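Local coordinates for protein hypothetical sugar kinase (Cytophaga hutchinsonii, PDB 3R8E) that probably phosphorylates a sugar at the expense of ATP, as a dimeric, still uncharacterised member of the ROK family, at residues 251-259 / 283-291; 142-150 / 158-166. One frame throughout, in Å; residues are numbered along the deposited sequence. Where two conformers were deposited one is given.

Interaction 1 of 2, residues 251-259 / 283-291; sequences SLVNIVRVM and KAMLEHLPT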
loop_
_atom_site.group_PDB
_atom_site.type_symbol
_atom_site.label_atom_id
_atom_site.label_comp_id
_atom_site.label_asym_id
_atom_site.label_seq_id
_atom_site.Cartn_x
_atom_site.Cartn_y
_atom_site.Cartn_z
ATOM N N SER A 251 6.414 -0.086 -9.780
ATOM C CA SER A 251 5.310 0.372 -8.924
ATOM C C SER A 251 4.602 -0.821 -8.269
ATOM O O SER A 251 4.206 -0.730 -7.103
ATOM C CB SER A 251 4.323 1.232 -9.704
ATOM O OG SER A 251 4.809 2.564 -9.765
ATOM N N LEU A 252 4.486 -1.955 -8.992
ATOM C CA LEU A 252 3.879 -3.167 -8.430
ATOM C C LEU A 252 4.732 -3.711 -7.275
ATOM O O LEU A 252 4.162 -4.207 -6.310
ATOM C CB LEU A 252 3.630 -4.250 -9.499
ATOM C CG LEU A 252 2.362 -4.035 -10.345
ATOM C CD1 LEU A 252 2.405 -4.858 -11.626
ATOM C CD2 LEU A 252 1.087 -4.335 -9.542
ATOM N N VAL A 253 6.078 -3.544 -7.331
ATOM C CA VAL A 253 6.971 -3.937 -6.222
ATOM C C VAL A 253 6.514 -3.212 -4.946
ATOM O O VAL A 253 6.352 -3.841 -3.895
ATOM C CB VAL A 253 8.462 -3.642 -6.551
ATOM C CG1 VAL A 253 9.330 -3.617 -5.284
ATOM C CG2 VAL A 253 9.004 -4.655 -7.561
ATOM N N ASN A 254 6.255 -1.896 -5.059
ATOM C CA ASN A 254 5.809 -1.089 -3.923
ATOM C C ASN A 254 4.420 -1.488 -3.427
ATOM O O ASN A 254 4.219 -1.539 -2.214
ATOM C CB ASN A 254 5.844 0.400 -4.264
ATOM C CG ASN A 254 7.237 0.956 -4.326
ATOM O OD1 ASN A 254 8.194 0.322 -3.884
ATOM N ND2 ASN A 254 7.383 2.153 -4.877
ATOM N N ILE A 255 3.468 -1.764 -4.342
ATOM C CA ILE A 255 2.103 -2.176 -3.981
ATOM C C ILE A 255 2.164 -3.516 -3.247
ATOM O O ILE A 255 1.544 -3.675 -2.199
ATOM C CB ILE A 255 1.174 -2.242 -5.226
ATOM C CG1 ILE A 255 1.006 -0.848 -5.855
ATOM C CG2 ILE A 255 -0.196 -2.848 -4.881
ATOM C CD1 ILE A 255 0.597 -0.862 -7.334
ATOM N N VAL A 256 2.939 -4.463 -3.787
ATOM C CA VAL A 256 3.082 -5.793 -3.196
ATOM C C VAL A 256 3.725 -5.686 -1.793
ATOM O O VAL A 256 3.263 -6.357 -0.876
ATOM C CB VAL A 256 3.877 -6.714 -4.153
ATOM C CG1 VAL A 256 4.368 -7.967 -3.449
ATOM C CG2 VAL A 256 3.022 -7.081 -5.361
ATOM N N ARG A 257 4.763 -4.845 -1.616
ATOM C CA ARG A 257 5.410 -4.707 -0.305
ATOM C C ARG A 257 4.432 -4.168 0.737
ATOM O O ARG A 257 4.444 -4.604 1.885
ATOM C CB ARG A 257 6.655 -3.797 -0.376
ATOM C CG ARG A 257 7.903 -4.472 -0.952
ATOM C CD ARG A 257 8.295 -5.730 -0.171
ATOM N NE ARG A 257 9.694 -6.109 -0.373
ATOM C CZ ARG A 257 10.362 -6.945 0.416
ATOM N NH1 ARG A 257 9.771 -7.483 1.477
ATOM N NH2 ARG A 257 11.638 -7.219 0.177
ATOM N N VAL A 258 3.557 -3.255 0.323
ATOM C CA VAL A 258 2.598 -2.672 1.254
ATOM C C VAL A 258 1.415 -3.621 1.564
ATOM O O VAL A 258 1.064 -3.791 2.740
ATOM C CB VAL A 258 2.074 -1.310 0.704
ATOM C CG1 VAL A 258 0.895 -0.797 1.527
ATOM C CG2 VAL A 258 3.181 -0.261 0.652
HETATM N N MSE A 259 0.804 -4.218 0.516
HETATM C CA MSE A 259 -0.424 -5.014 0.606
HETATM C C MSE A 259 -0.231 -6.512 0.827
HETATM O O MSE A 259 -1.167 -7.174 1.278
HETATM C CB MSE A 259 -1.248 -4.837 -0.683
HETATM C CG MSE A 259 -1.606 -3.392 -0.977
HETATM SE SE MSE A 259 -2.863 -2.694 0.320
HETATM C CE MSE A 259 -4.435 -3.408 -0.436
ATOM N N LYS A 283 10.283 -9.256 -14.716
ATOM C CA LYS A 283 11.713 -9.126 -14.436
ATOM C C LYS A 283 11.950 -8.146 -13.271
ATOM O O LYS A 283 12.683 -8.488 -12.346
ATOM C CB LYS A 283 12.478 -8.689 -15.699
ATOM C CG LYS A 283 13.998 -8.767 -15.567
ATOM C CD LYS A 283 14.715 -8.345 -16.850
ATOM C CE LYS A 283 15.038 -6.869 -16.899
ATOM N NZ LYS A 283 15.700 -6.497 -18.177
ATOM N N ALA A 284 11.292 -6.963 -13.298
ATOM C CA ALA A 284 11.408 -5.952 -12.241
ATOM C C ALA A 284 10.944 -6.511 -10.893
ATOM O O ALA A 284 11.600 -6.283 -9.884
ATOM C CB ALA A 284 10.605 -4.708 -12.601
HETATM N N MSE A 285 9.855 -7.301 -10.892
HETATM C CA MSE A 285 9.300 -7.912 -9.683
HETATM C C MSE A 285 10.250 -8.978 -9.124
HETATM O O MSE A 285 10.471 -9.019 -7.920
HETATM C CB MSE A 285 7.913 -8.498 -9.968
HETATM C CG MSE A 285 6.892 -7.424 -10.337
HETATM SE SE MSE A 285 5.084 -8.118 -10.389
HETATM C CE MSE A 285 4.790 -8.048 -8.461
ATOM N N LEU A 286 10.853 -9.800 -9.995
ATOM C CA LEU A 286 11.798 -10.822 -9.552
ATOM C C LEU A 286 13.094 -10.192 -9.033
ATOM O O LEU A 286 13.682 -10.726 -8.101
ATOM C CB LEU A 286 12.111 -11.810 -10.683
ATOM C CG LEU A 286 10.979 -12.729 -11.160
ATOM C CD1 LEU A 286 11.351 -13.385 -12.486
ATOM C CD2 LEU A 286 10.664 -13.807 -10.131
ATOM N N GLU A 287 13.526 -9.057 -9.626
ATOM C CA GLU A 287 14.747 -8.347 -9.223
ATOM C C GLU A 287 14.649 -7.739 -7.823
ATOM O O GLU A 287 15.641 -7.747 -7.094
ATOM C CB GLU A 287 15.068 -7.216 -10.212
ATOM C CG GLU A 287 15.856 -7.652 -11.438
ATOM C CD GLU A 287 16.056 -6.610 -12.527
ATOM O OE1 GLU A 287 15.739 -5.420 -12.297
ATOM O OE2 GLU A 287 16.544 -6.989 -13.615
ATOM N N HIS A 288 13.474 -7.187 -7.462
ATOM C CA HIS A 288 13.298 -6.452 -6.210
ATOM C C HIS A 288 12.523 -7.184 -5.105
ATOM O O HIS A 288 12.547 -6.716 -3.965
ATOM C CB HIS A 288 12.604 -5.113 -6.495
ATOM C CG HIS A 288 13.373 -4.228 -7.428
ATOM N ND1 HIS A 288 14.517 -3.572 -7.021
ATOM C CD2 HIS A 288 13.125 -3.914 -8.720
ATOM C CE1 HIS A 288 14.925 -2.879 -8.071
ATOM N NE2 HIS A 288 14.124 -3.061 -9.117
ATOM N N LEU A 289 11.819 -8.279 -5.419
ATOM C CA LEU A 289 11.050 -8.998 -4.404
ATOM C C LEU A 289 11.636 -10.373 -4.098
ATOM O O LEU A 289 12.006 -11.083 -5.030
ATOM C CB LEU A 289 9.575 -9.169 -4.822
ATOM C CG LEU A 289 8.726 -7.896 -4.981
ATOM C CD1 LEU A 289 7.463 -8.199 -5.760
ATOM C CD2 LEU A 289 8.392 -7.251 -3.622
ATOM N N PRO A 290 11.630 -10.807 -2.813
ATOM C CA PRO A 290 12.107 -12.166 -2.496
ATOM C C PRO A 290 11.112 -13.237 -2.964
ATOM O O PRO A 290 9.972 -12.918 -3.327
ATOM C CB PRO A 290 12.252 -12.146 -0.970
ATOM C CG PRO A 290 11.279 -11.118 -0.512
ATOM C CD PRO A 290 11.211 -10.080 -1.596
ATOM N N THR A 291 11.532 -14.513 -2.924
ATOM C CA THR A 291 10.729 -15.658 -3.387
ATOM C C THR A 291 9.405 -15.817 -2.599
ATOM O O THR A 291 8.447 -16.376 -3.152
ATOM C CB THR A 291 11.543 -16.956 -3.384
ATOM O OG1 THR A 291 12.051 -17.207 -2.081
ATOM C CG2 THR A 291 12.678 -16.932 -4.402
HETATM O O HOH W 1 11.173 -4.944 -2.412
#

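Interaction 2 of 2, residues 142-150 / 158-166; sequences KRMQTFILL and SGVMMNGKL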
loop_
_atom_site.group_PDB
_atom_site.type_symbol
_atom_site.label_atom_id
_atom_site.label_comp_id
_atom_site.label_asym_id
_atom_site.label_seq_id
_atom_site.Cartn_x
_atom_site.Cartn_y
_atom_site.Cartn_z
ATOM N N LYS A 142 -12.782 -15.282 -11.791
ATOM C CA LYS A 142 -13.847 -14.999 -10.838
ATOM C C LYS A 142 -13.642 -15.767 -9.528
ATOM O O LYS A 142 -13.169 -16.915 -9.526
ATOM C CB LYS A 142 -15.247 -15.257 -11.420
ATOM C CG LYS A 142 -15.546 -16.682 -11.853
ATOM C CD LYS A 142 -17.044 -16.874 -12.061
ATOM C CE LYS A 142 -17.396 -18.312 -12.340
ATOM N NZ LYS A 142 -18.868 -18.513 -12.407
ATOM N N ARG A 143 -13.935 -15.075 -8.414
ATOM C CA ARG A 143 -13.854 -15.549 -7.029
ATOM C C ARG A 143 -12.398 -15.684 -6.521
ATOM O O ARG A 143 -12.198 -16.101 -5.376
ATOM C CB ARG A 143 -14.660 -16.843 -6.788
ATOM C CG ARG A 143 -16.172 -16.688 -6.981
ATOM C CD ARG A 143 -16.845 -15.947 -5.835
ATOM N NE ARG A 143 -18.244 -15.640 -6.132
ATOM C CZ ARG A 143 -19.089 -15.075 -5.275
ATOM N NH1 ARG A 143 -18.688 -14.752 -4.051
ATOM N NH2 ARG A 143 -20.343 -14.834 -5.633
HETATM N N MSE A 144 -11.397 -15.255 -7.324
HETATM C CA MSE A 144 -10.001 -15.167 -6.868
HETATM C C MSE A 144 -10.044 -14.207 -5.681
HETATM O O MSE A 144 -10.550 -13.093 -5.829
HETATM C CB MSE A 144 -9.106 -14.659 -8.000
HETATM C CG MSE A 144 -7.637 -14.559 -7.614
HETATM SE SE MSE A 144 -6.499 -14.440 -9.185
HETATM C CE MSE A 144 -7.099 -12.834 -9.961
ATOM N N GLN A 145 -9.642 -14.673 -4.491
ATOM C CA GLN A 145 -9.856 -13.940 -3.246
ATOM C C GLN A 145 -9.012 -12.683 -3.058
ATOM O O GLN A 145 -9.515 -11.705 -2.499
ATOM C CB GLN A 145 -9.641 -14.869 -2.040
ATOM C CG GLN A 145 -10.684 -15.994 -1.936
ATOM C CD GLN A 145 -12.101 -15.500 -1.745
ATOM O OE1 GLN A 145 -12.914 -15.465 -2.676
ATOM N NE2 GLN A 145 -12.444 -15.146 -0.529
ATOM N N THR A 146 -7.731 -12.724 -3.443
ATOM C CA THR A 146 -6.826 -11.604 -3.191
ATOM C C THR A 146 -6.072 -11.243 -4.462
ATOM O O THR A 146 -5.241 -12.023 -4.928
ATOM C CB THR A 146 -5.884 -11.973 -2.028
ATOM O OG1 THR A 146 -6.689 -12.346 -0.899
ATOM C CG2 THR A 146 -4.937 -10.826 -1.643
ATOM N N PHE A 147 -6.366 -10.059 -5.024
ATOM C CA PHE A 147 -5.704 -9.603 -6.246
ATOM C C PHE A 147 -5.846 -8.115 -6.446
ATOM O O PHE A 147 -6.722 -7.482 -5.859
ATOM C CB PHE A 147 -6.269 -10.327 -7.498
ATOM C CG PHE A 147 -7.693 -9.990 -7.879
ATOM C CD1 PHE A 147 -7.967 -8.954 -8.771
ATOM C CD2 PHE A 147 -8.755 -10.747 -7.401
ATOM C CE1 PHE A 147 -9.282 -8.655 -9.139
ATOM C CE2 PHE A 147 -10.070 -10.458 -7.785
ATOM C CZ PHE A 147 -10.323 -9.406 -8.647
ATOM N N ILE A 148 -5.021 -7.574 -7.344
ATOM C CA ILE A 148 -5.112 -6.191 -7.795
ATOM C C ILE A 148 -5.456 -6.202 -9.279
ATOM O O ILE A 148 -4.884 -6.987 -10.043
ATOM C CB ILE A 148 -3.838 -5.321 -7.514
ATOM C CG1 ILE A 148 -4.084 -3.842 -7.933
ATOM C CG2 ILE A 148 -2.594 -5.876 -8.236
ATOM C CD1 ILE A 148 -3.076 -2.842 -7.401
ATOM N N LEU A 149 -6.397 -5.338 -9.671
ATOM C CA LEU A 149 -6.718 -5.089 -11.061
ATOM C C LEU A 149 -6.124 -3.741 -11.404
ATOM O O LEU A 149 -6.504 -2.747 -10.791
ATOM C CB LEU A 149 -8.234 -5.138 -11.357
ATOM C CG LEU A 149 -8.674 -4.598 -12.742
ATOM C CD1 LEU A 149 -8.101 -5.426 -13.867
ATOM C CD2 LEU A 149 -10.175 -4.590 -12.878
ATOM N N LEU A 150 -5.161 -3.708 -12.327
ATOM C CA LEU A 150 -4.586 -2.463 -12.824
ATOM C C LEU A 150 -5.198 -2.163 -14.174
ATOM O O LEU A 150 -4.985 -2.928 -15.121
ATOM C CB LEU A 150 -3.052 -2.520 -12.968
ATOM C CG LEU A 150 -2.167 -2.448 -11.760
ATOM C CD1 LEU A 150 -0.715 -2.386 -12.215
ATOM C CD2 LEU A 150 -2.453 -1.204 -10.936
ATOM N N SER A 158 -7.018 1.402 -10.259
ATOM C CA SER A 158 -6.779 0.135 -9.579
ATOM C C SER A 158 -7.859 -0.163 -8.568
ATOM O O SER A 158 -8.425 0.748 -7.970
ATOM C CB SER A 158 -5.415 0.119 -8.895
ATOM O OG SER A 158 -5.276 1.220 -8.014
ATOM N N GLY A 159 -8.117 -1.444 -8.393
ATOM C CA GLY A 159 -9.077 -1.960 -7.439
ATOM C C GLY A 159 -8.466 -3.206 -6.851
ATOM O O GLY A 159 -7.778 -3.943 -7.564
ATOM N N VAL A 160 -8.679 -3.441 -5.551
ATOM C CA VAL A 160 -8.104 -4.614 -4.901
ATOM C C VAL A 160 -9.155 -5.401 -4.143
ATOM O O VAL A 160 -9.916 -4.830 -3.356
ATOM C CB VAL A 160 -6.935 -4.210 -3.944
ATOM C CG1 VAL A 160 -6.492 -5.385 -3.073
ATOM C CG2 VAL A 160 -5.747 -3.653 -4.717
HETATM N N MSE A 161 -9.156 -6.728 -4.356
HETATM C CA MSE A 161 -9.933 -7.674 -3.566
HETATM C C MSE A 161 -8.966 -8.246 -2.548
HETATM O O MSE A 161 -7.839 -8.593 -2.917
HETATM C CB MSE A 161 -10.556 -8.799 -4.423
HETATM C CG MSE A 161 -11.548 -8.311 -5.468
HETATM SE SE MSE A 161 -13.098 -7.376 -4.761
HETATM C CE MSE A 161 -13.825 -8.801 -3.658
HETATM N N MSE A 162 -9.369 -8.310 -1.280
HETATM C CA MSE A 162 -8.536 -8.892 -0.236
HETATM C C MSE A 162 -9.376 -9.856 0.581
HETATM O O MSE A 162 -10.350 -9.447 1.220
HETATM C CB MSE A 162 -7.899 -7.811 0.645
HETATM C CG MSE A 162 -6.915 -8.377 1.636
HETATM SE SE MSE A 162 -5.787 -7.008 2.348
HETATM C CE MSE A 162 -4.618 -6.800 0.775
ATOM N N ASN A 163 -9.012 -11.150 0.519
ATOM C CA ASN A 163 -9.706 -12.252 1.197
ATOM C C ASN A 163 -11.215 -12.226 0.836
ATOM O O ASN A 163 -12.077 -12.382 1.704
ATOM C CB ASN A 163 -9.463 -12.208 2.728
ATOM C CG ASN A 163 -8.023 -11.944 3.109
ATOM O OD1 ASN A 163 -7.692 -10.891 3.642
ATOM N ND2 ASN A 163 -7.128 -12.869 2.800
ATOM N N GLY A 164 -11.497 -11.986 -0.450
ATOM C CA GLY A 164 -12.846 -11.949 -1.005
ATOM C C GLY A 164 -13.685 -10.737 -0.665
ATOM O O GLY A 164 -14.898 -10.749 -0.898
ATOM N N LYS A 165 -13.048 -9.671 -0.140
ATOM C CA LYS A 165 -13.722 -8.420 0.216
ATOM C C LYS A 165 -13.051 -7.264 -0.494
ATOM O O LYS A 165 -11.820 -7.239 -0.583
ATOM C CB LYS A 165 -13.703 -8.186 1.741
ATOM C CG LYS A 165 -14.386 -9.270 2.584
ATOM C CD LYS A 165 -15.901 -9.105 2.658
ATOM C CE LYS A 165 -16.541 -10.224 3.445
ATOM N NZ LYS A 165 -18.020 -10.087 3.492
ATOM N N LEU A 166 -13.843 -6.302 -0.984
ATOM C CA LEU A 166 -13.292 -5.129 -1.653
ATOM C C LEU A 166 -12.483 -4.295 -0.653
ATOM O O LEU A 166 -12.990 -3.964 0.424
ATOM C CB LEU A 166 -14.418 -4.287 -2.288
ATOM C CG LEU A 166 -13.993 -3.061 -3.109
ATOM C CD1 LEU A 166 -13.254 -3.471 -4.398
ATOM C CD2 LEU A 166 -15.208 -2.204 -3.458
#

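Interaction 1 of 2, residues 251-259 / 283-291
A chi1 of 162° puts V253 CG1 opposite the backbone N and CG2 opposite the carbonyl carbon, and the two methyls straddle H288 CB, each at 3.8 Å. One turn on, V256 divides likewise: CG2 meets CE of the selenomethionine M285 at 3.7 Å, while CG1 reaches L289 CD1 at 3.9 Å. A bend at chi3 (81°) swings that M285 methyl back toward the 251-259 helix. The two helices, crossing at -51° with axes 9.3 Å apart, and the turn leaving the second (L289, P290) pack through aliphatic branches in the C-terminal half of a ribonuclease H-like fold. R257, on which H179 of the second subunit also packs, closes the C-terminal end of the contact. Its chain, bent at chi2, slides past L289 CD2, and P290 CD lies over one guanidinium face, 3.4 Å from R257 NH2. In the guanidinium plane, NE gives its hydrogen to a water at 2.8 Å, which donates to H288 O. With a leucine for R257, the water would probably lose one of its two partners, breaking the link to H288 O. The chemistry is lopsided: apolar contact joins the segments directly, and the one polar connection is relayed by water.

Interaction 2 of 2, residues 142-150 / 158-166
Q145 O takes the N-H of G164 in a nearly straight bond (2.9 Å, 168° at the hydrogen), and beside it T146 OG1 accepts from N163 N at 3.0 Å. Together they grip the type I' turn M162-K165, which follows the second strand of an antiparallel beta hairpin in the ribonuclease H-like sheet. At this turn N163 ND2 is hydrogen-bonded to G170 O of the second subunit. The T146 hydroxyl is placed for its bond by a chi1 of -55°, with CG2 taking the position anti to the backbone N. Beyond the turn, F147 and M161 exchange two backbone bonds, and L149 and G159 two more; of these, L149 N to G159 O is the straightest at 176°. Between them the carbonyls also receive CA-H groups, as where S158 CA lies 3.1 Å from L149 O.

Packing differs on the two sides of the sheet. On one, F147 and the selenomethionine M161 run side by side, CG of M161 touching F147 CE2 at 3.5 Å and its CB making an off-centre CH-pi contact with the ring. Y136 of helix 127-138 packs against M161 here. On the other, L150 CD2 rests against S158 CB, and helix 235-259 covers I148 and V160, a non-hydrogen-bonded pair whose branches meet obliquely, I148 CG1 lying 3.6 Å from V160 CG2.

Interactions 1 and 2 have centres about 17 Å apart; interaction 1 lies within the helical layer that covers the sheet, interaction 2 within the sheet itself. Helix 235-259 joins them: it carries one segment of interaction 1 and packs on the hairpin of interaction 2. One flank takes M285 and the residues at the end of the helix in 283-291, and another lies on the hairpin. L252 CD2 meets L150 CD1 at 3.8 Å, and I255 CG2 meets I148 CD1 at the same distance. L252 thus touches M285 and also L150 of the hairpin. Both contacts border the second subunit, through N254 and R257 in the first and N163 in the second, which ties this helix-on-sheet layering to the dimer.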